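PDB 5EWQ: amidase from Bacillus anthracis, which probably hydrolyses amide bonds, releasing a carboxylic acid and ammonia from its substrate. Local coordinates for residues 40-45 with 72-77; 77-82 with 214-219. All coordinates share one frame; numbering follows the deposited sequence.

Contact 1: residues 40-45 with 72-77; sequences IKEKEV and LFRIQE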
loop_
_atom_site.group_PDB
_atom_site.type_symbol
_atom_site.label_atom_id
_atom_site.label_comp_id
_atom_site.label_asym_id
_atom_site.label_seq_id
_atom_site.Cartn_x
_atom_site.Cartn_y
_atom_site.Cartn_z
ATOM N N ILE A 40 -1.668 29.069 2.744
ATOM C CA ILE A 40 -2.069 29.565 1.432
ATOM C C ILE A 40 -1.830 28.514 0.353
ATOM O O ILE A 40 -2.720 28.211 -0.442
ATOM C CB ILE A 40 -1.315 30.858 1.059
ATOM C CG1 ILE A 40 -1.775 32.016 1.946
ATOM C CG2 ILE A 40 -1.538 31.206 -0.404
ATOM C CD1 ILE A 40 -3.249 32.335 1.816
ATOM N N LYS A 41 -0.626 27.952 0.338
ATOM C CA LYS A 41 -0.265 26.941 -0.650
ATOM C C LYS A 41 -0.924 25.597 -0.358
ATOM O O LYS A 41 -1.006 24.736 -1.234
ATOM C CB LYS A 41 1.255 26.775 -0.711
ATOM C CG LYS A 41 1.988 27.992 -1.248
ATOM C CD LYS A 41 1.520 28.334 -2.653
ATOM N N GLU A 42 -1.394 25.423 0.874
ATOM C CA GLU A 42 -2.037 24.179 1.279
ATOM C C GLU A 42 -3.316 23.931 0.488
ATOM O O GLU A 42 -3.574 22.813 0.044
ATOM C CB GLU A 42 -2.348 24.197 2.777
ATOM C CG GLU A 42 -2.988 22.918 3.292
ATOM C CD GLU A 42 -3.344 22.996 4.762
ATOM O OE1 GLU A 42 -3.280 24.106 5.332
ATOM O OE2 GLU A 42 -3.688 21.947 5.347
ATOM N N LYS A 43 -4.107 24.983 0.306
ATOM C CA LYS A 43 -5.369 24.881 -0.421
ATOM C C LYS A 43 -5.148 24.577 -1.899
ATOM O O LYS A 43 -6.052 24.099 -2.585
ATOM C CB LYS A 43 -6.177 26.172 -0.271
ATOM C CG LYS A 43 -6.537 26.519 1.164
ATOM C CD LYS A 43 -7.352 27.800 1.231
ATOM N N GLU A 44 -3.943 24.854 -2.385
ATOM C CA GLU A 44 -3.616 24.647 -3.790
ATOM C C GLU A 44 -2.932 23.298 -4.010
ATOM O O GLU A 44 -2.849 22.810 -5.137
ATOM C CB GLU A 44 -2.721 25.780 -4.299
ATOM C CG GLU A 44 -2.820 26.038 -5.795
ATOM C CD GLU A 44 -4.049 26.844 -6.169
ATOM O OE1 GLU A 44 -4.725 27.359 -5.254
ATOM O OE2 GLU A 44 -4.338 26.965 -7.378
ATOM N N VAL A 45 -2.450 22.700 -2.925
ATOM C CA VAL A 45 -1.720 21.438 -3.000
ATOM C C VAL A 45 -2.629 20.235 -2.736
ATOM O O VAL A 45 -2.514 19.203 -3.401
ATOM C CB VAL A 45 -0.537 21.425 -2.002
ATOM C CG1 VAL A 45 -0.071 20.004 -1.717
ATOM C CG2 VAL A 45 0.609 22.273 -2.533
ATOM N N LEU A 72 4.111 18.028 6.364
ATOM C CA LEU A 72 4.543 17.928 7.754
ATOM C C LEU A 72 3.594 18.686 8.675
ATOM O O LEU A 72 3.302 18.242 9.785
ATOM C CB LEU A 72 5.968 18.462 7.916
ATOM C CG LEU A 72 7.078 17.696 7.197
ATOM C CD1 LEU A 72 8.426 18.359 7.440
ATOM C CD2 LEU A 72 7.102 16.241 7.639
ATOM N N PHE A 73 3.113 19.830 8.201
ATOM C CA PHE A 73 2.176 20.645 8.964
ATOM C C PHE A 73 0.832 19.938 9.109
ATOM O O PHE A 73 0.201 19.998 10.164
ATOM C CB PHE A 73 1.992 22.011 8.300
ATOM C CG PHE A 73 1.017 22.905 9.008
ATOM C CD1 PHE A 73 1.323 23.443 10.247
ATOM C CD2 PHE A 73 -0.203 23.218 8.430
ATOM C CE1 PHE A 73 0.429 24.270 10.900
ATOM C CE2 PHE A 73 -1.102 24.045 9.078
ATOM C CZ PHE A 73 -0.785 24.572 10.314
ATOM N N ARG A 74 0.403 19.265 8.045
ATOM C CA ARG A 74 -0.861 18.538 8.061
ATOM C C ARG A 74 -0.780 17.304 8.956
ATOM O O ARG A 74 -1.732 16.981 9.662
ATOM C CB ARG A 74 -1.270 18.136 6.642
ATOM C CG ARG A 74 -1.668 19.308 5.759
ATOM C CD ARG A 74 -2.166 18.835 4.404
ATOM N NE ARG A 74 -3.327 17.958 4.529
ATOM C CZ ARG A 74 -4.584 18.385 4.583
ATOM N NH1 ARG A 74 -4.847 19.684 4.522
ATOM N NH2 ARG A 74 -5.577 17.515 4.698
ATOM N N ILE A 75 0.359 16.619 8.921
ATOM C CA ILE A 75 0.580 15.460 9.780
ATOM C C ILE A 75 0.578 15.885 11.246
ATOM O O ILE A 75 0.066 15.177 12.114
ATOM C CB ILE A 75 1.910 14.749 9.442
ATOM C CG1 ILE A 75 1.866 14.182 8.022
ATOM C CG2 ILE A 75 2.196 13.630 10.434
ATOM C CD1 ILE A 75 3.171 13.563 7.570
ATOM N N GLN A 76 1.138 17.060 11.512
ATOM C CA GLN A 76 1.203 17.590 12.867
ATOM C C GLN A 76 -0.175 17.993 13.389
ATOM O O GLN A 76 -0.472 17.827 14.572
ATOM C CB GLN A 76 2.153 18.790 12.920
ATOM C CG GLN A 76 2.297 19.414 14.298
ATOM C CD GLN A 76 3.258 20.586 14.309
ATOM O OE1 GLN A 76 4.418 20.449 14.700
ATOM N NE2 GLN A 76 2.780 21.749 13.881
ATOM N N GLU A 77 -1.017 18.513 12.500
ATOM C CA GLU A 77 -2.311 19.057 12.902
ATOM C C GLU A 77 -3.468 18.071 12.741
ATOM O O GLU A 77 -4.513 18.232 13.372
ATOM C CB GLU A 77 -2.614 20.328 12.103
ATOM C CG GLU A 77 -1.663 21.483 12.380
ATOM C CD GLU A 77 -1.871 22.097 13.750
ATOM O OE1 GLU A 77 -3.036 22.349 14.119
ATOM O OE2 GLU A 77 -0.868 22.324 14.459
#

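Contact 2: residues 77-82 with 214-219; sequences EHDQNG and ADFAPL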
loop_
_atom_site.group_PDB
_atom_site.type_symbol
_atom_site.label_atom_id
_atom_site.label_comp_id
_atom_site.label_asym_id
_atom_site.label_seq_id
_atom_site.Cartn_x
_atom_site.Cartn_y
_atom_site.Cartn_z
ATOM N N GLU A 77 -1.017 18.513 12.500
ATOM C CA GLU A 77 -2.311 19.057 12.902
ATOM C C GLU A 77 -3.468 18.071 12.741
ATOM O O GLU A 77 -4.513 18.232 13.372
ATOM C CB GLU A 77 -2.614 20.328 12.103
ATOM C CG GLU A 77 -1.663 21.483 12.380
ATOM C CD GLU A 77 -1.871 22.097 13.750
ATOM O OE1 GLU A 77 -3.036 22.349 14.119
ATOM O OE2 GLU A 77 -0.868 22.324 14.459
ATOM N N HIS A 78 -3.289 17.054 11.903
ATOM C CA HIS A 78 -4.385 16.138 11.596
ATOM C C HIS A 78 -4.093 14.683 11.960
ATOM O O HIS A 78 -5.001 13.945 12.339
ATOM C CB HIS A 78 -4.747 16.227 10.112
ATOM C CG HIS A 78 -5.338 17.543 9.714
ATOM N ND1 HIS A 78 -6.191 18.252 10.530
ATOM C CD2 HIS A 78 -5.194 18.282 8.587
ATOM C CE1 HIS A 78 -6.551 19.370 9.924
ATOM N NE2 HIS A 78 -5.961 19.412 8.744
ATOM N N ASP A 79 -2.836 14.268 11.843
ATOM C CA ASP A 79 -2.487 12.873 12.090
ATOM C C ASP A 79 -2.172 12.617 13.562
ATOM O O ASP A 79 -2.609 11.616 14.128
ATOM C CB ASP A 79 -1.301 12.450 11.221
ATOM C CG ASP A 79 -1.005 10.963 11.323
ATOM O OD1 ASP A 79 -1.677 10.174 10.623
ATOM O OD2 ASP A 79 -0.103 10.585 12.101
ATOM N N GLN A 80 -1.415 13.521 14.176
ATOM C CA GLN A 80 -1.053 13.379 15.582
ATOM C C GLN A 80 -1.834 14.359 16.456
ATOM O O GLN A 80 -1.733 14.330 17.683
ATOM C CB GLN A 80 0.451 13.580 15.770
ATOM C CG GLN A 80 1.303 12.564 15.023
ATOM C CD GLN A 80 1.015 11.135 15.446
ATOM O OE1 GLN A 80 0.989 10.822 16.637
ATOM N NE2 GLN A 80 0.788 10.262 14.471
ATOM N N ASN A 81 -2.612 15.225 15.816
ATOM C CA ASN A 81 -3.502 16.134 16.529
ATOM C C ASN A 81 -4.830 16.278 15.798
ATOM O O ASN A 81 -5.038 15.661 14.753
ATOM C CB ASN A 81 -2.850 17.505 16.713
ATOM C CG ASN A 81 -1.684 17.472 17.683
ATOM O OD1 ASN A 81 -1.876 17.427 18.898
ATOM N ND2 ASN A 81 -0.468 17.499 17.149
ATOM N N GLY A 82 -5.723 17.093 16.348
ATOM C CA GLY A 82 -7.039 17.284 15.767
ATOM C C GLY A 82 -7.816 15.984 15.710
ATOM O O GLY A 82 -8.078 15.364 16.739
ATOM N N ALA A 214 -5.650 11.544 3.137
ATOM C CA ALA A 214 -5.741 12.773 3.918
ATOM C C ALA A 214 -4.721 13.807 3.452
ATOM O O ALA A 214 -4.491 14.809 4.131
ATOM C CB ALA A 214 -5.552 12.474 5.395
ATOM N N ASP A 215 -4.119 13.551 2.293
ATOM C CA ASP A 215 -3.119 14.439 1.700
ATOM C C ASP A 215 -1.951 14.720 2.642
ATOM O O ASP A 215 -1.539 15.868 2.809
ATOM C CB ASP A 215 -3.763 15.759 1.264
ATOM C CG ASP A 215 -4.708 15.588 0.092
ATOM O OD1 ASP A 215 -5.903 15.309 0.326
ATOM O OD2 ASP A 215 -4.258 15.733 -1.064
ATOM N N PHE A 216 -1.429 13.666 3.261
ATOM C CA PHE A 216 -0.218 13.770 4.064
ATOM C C PHE A 216 0.994 13.513 3.178
ATOM O O PHE A 216 2.135 13.737 3.582
ATOM C CB PHE A 216 -0.247 12.778 5.230
ATOM C CG PHE A 216 -1.342 13.041 6.226
ATOM C CD1 PHE A 216 -1.869 14.312 6.379
ATOM C CD2 PHE A 216 -1.841 12.014 7.011
ATOM C CE1 PHE A 216 -2.874 14.555 7.295
ATOM C CE2 PHE A 216 -2.847 12.252 7.928
ATOM C CZ PHE A 216 -3.364 13.524 8.072
ATOM N N ALA A 217 0.725 13.044 1.963
ATOM C CA ALA A 217 1.760 12.725 0.988
ATOM C C ALA A 217 1.129 12.524 -0.386
ATOM O O ALA A 217 -0.021 12.096 -0.483
ATOM C CB ALA A 217 2.530 11.481 1.411
ATOM N N PRO A 218 1.875 12.836 -1.457
ATOM C CA PRO A 218 1.353 12.636 -2.812
ATOM C C PRO A 218 1.278 11.157 -3.163
ATOM O O PRO A 218 0.302 10.710 -3.766
ATOM C CB PRO A 218 2.378 13.353 -3.704
ATOM C CG PRO A 218 3.234 14.157 -2.775
ATOM C CD PRO A 218 3.221 13.426 -1.476
ATOM N N LEU A 219 2.311 10.413 -2.781
ATOM C CA LEU A 219 2.406 8.994 -3.098
ATOM C C LEU A 219 2.773 8.179 -1.864
ATOM O O LEU A 219 3.276 8.720 -0.879
ATOM C CB LEU A 219 3.437 8.766 -4.203
ATOM C CG LEU A 219 3.204 9.558 -5.489
ATOM C CD1 LEU A 219 4.357 9.368 -6.450
ATOM C CD2 LEU A 219 1.897 9.140 -6.133
#

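Contact 1: residues 40-45 with 72-77
Arg74 NH1 donates a hydrogen bond to Glu42 OE2 at 2.7 Å, and the pair is a salt bridge between two helices. The bond is bent, with an N-H...O angle of 133°. It reaches OE2 on the anti side of the carboxylate and lies somewhat out of its plane. The carboxylate and guanidinium planes are turned 73° apart, in keeping with a single bond rather than a paired, two-bond one. Glu42 reaches across as a nearly straight rod, with CG anti to the backbone N (chi1 -178°) and the chain extended beyond it. Arg74 starts toward Glu42, and a bend at chi3 sets its guanidinium, and with it NH1. Arg74 CG also lies 3.3 Å from Glu42 OE2. The contact joins helix 35-45, in the N-terminal part of the chain, to helix 64-79, near the start of the amidase-family region. It sits at the surface, and its centre is about 22 Å from the centre of the chain. Glu42 also touches Ile70 of helix 64-79, and Val45 packs on Leu67 and Ile70 of that helix. The second carboxylate oxygen, Glu42 OE1, approaches the edge of the Phe73 ring, 4.3 Å from CE2. Glu77 CG lies over one face of that ring, 3.7 Å above its plane. The guanidinium has a further partner: Arg74 NH2 donates to the backbone oxygen of Ala214.

Contact 2: residues 77-82 with 214-219
The C-terminal end of helix 64-79 meets the loop that leads from helix 206-213 into strand 219-223 of the large mixed sheet. This sheet with helices packed around it is the core of the amidase fold, and the contact is buried beside it. Phe216 is the side chain that bridges the gap. With CG beside the backbone N (chi1 -64°), its ring points at the helix end and meets two successive residues. His78 comes to the ring edge, near its plane, through its CB, 3.7 Å from Phe216 CZ. The imidazole itself does not stack on the phenyl ring. The His78 side chain lies close to a bound acetate, probably taken up from the crystallisation liquor. Asp79 CB touches Phe216 CE2 at 3.6 Å. The Asp79 carboxylate stands almost at right angles to the ring, with 88° between the planes. Asp79 OD1 comes obliquely to Phe216 CE2, 3.6 Å away. No hydrogen bond crosses between the two segments. The carboxylate is well supplied with donors. Ser87 is hydrogen-bonded to Asp79 OD1, and the backbone N of Val88 donates to OD2, which ties the helix end to the start of strand 88-91. Gln80 NE2 adds a bond to Asp79 OD2 at 2.6 Å, nearly along its C-O axis. On the loop side, Ala214 CB lies against one face of the Phe216 ring, 3.6 Å above its plane and offset toward the rim.

Both contacts use helix 64-79, and their segments on it share Glu77. Contact 1 lies at the surface and joins the helix to another helix by a charged pair. Contact 2 is buried and fits an aromatic ring against the helix end. No polar bond crosses it; the Asp79 carboxylate is bonded within its own segment and to Ser87 and Val88. The centres of the two contacts are only 8 Å apart, and they touch directly. Arg74 has a part in both: beyond its salt bridge in contact 1, Arg74 O touches Phe216 CE1 of contact 2. A probable hydrogen bond from Asn81 ND2 to Gln76 O also joins the two segments that share Glu77.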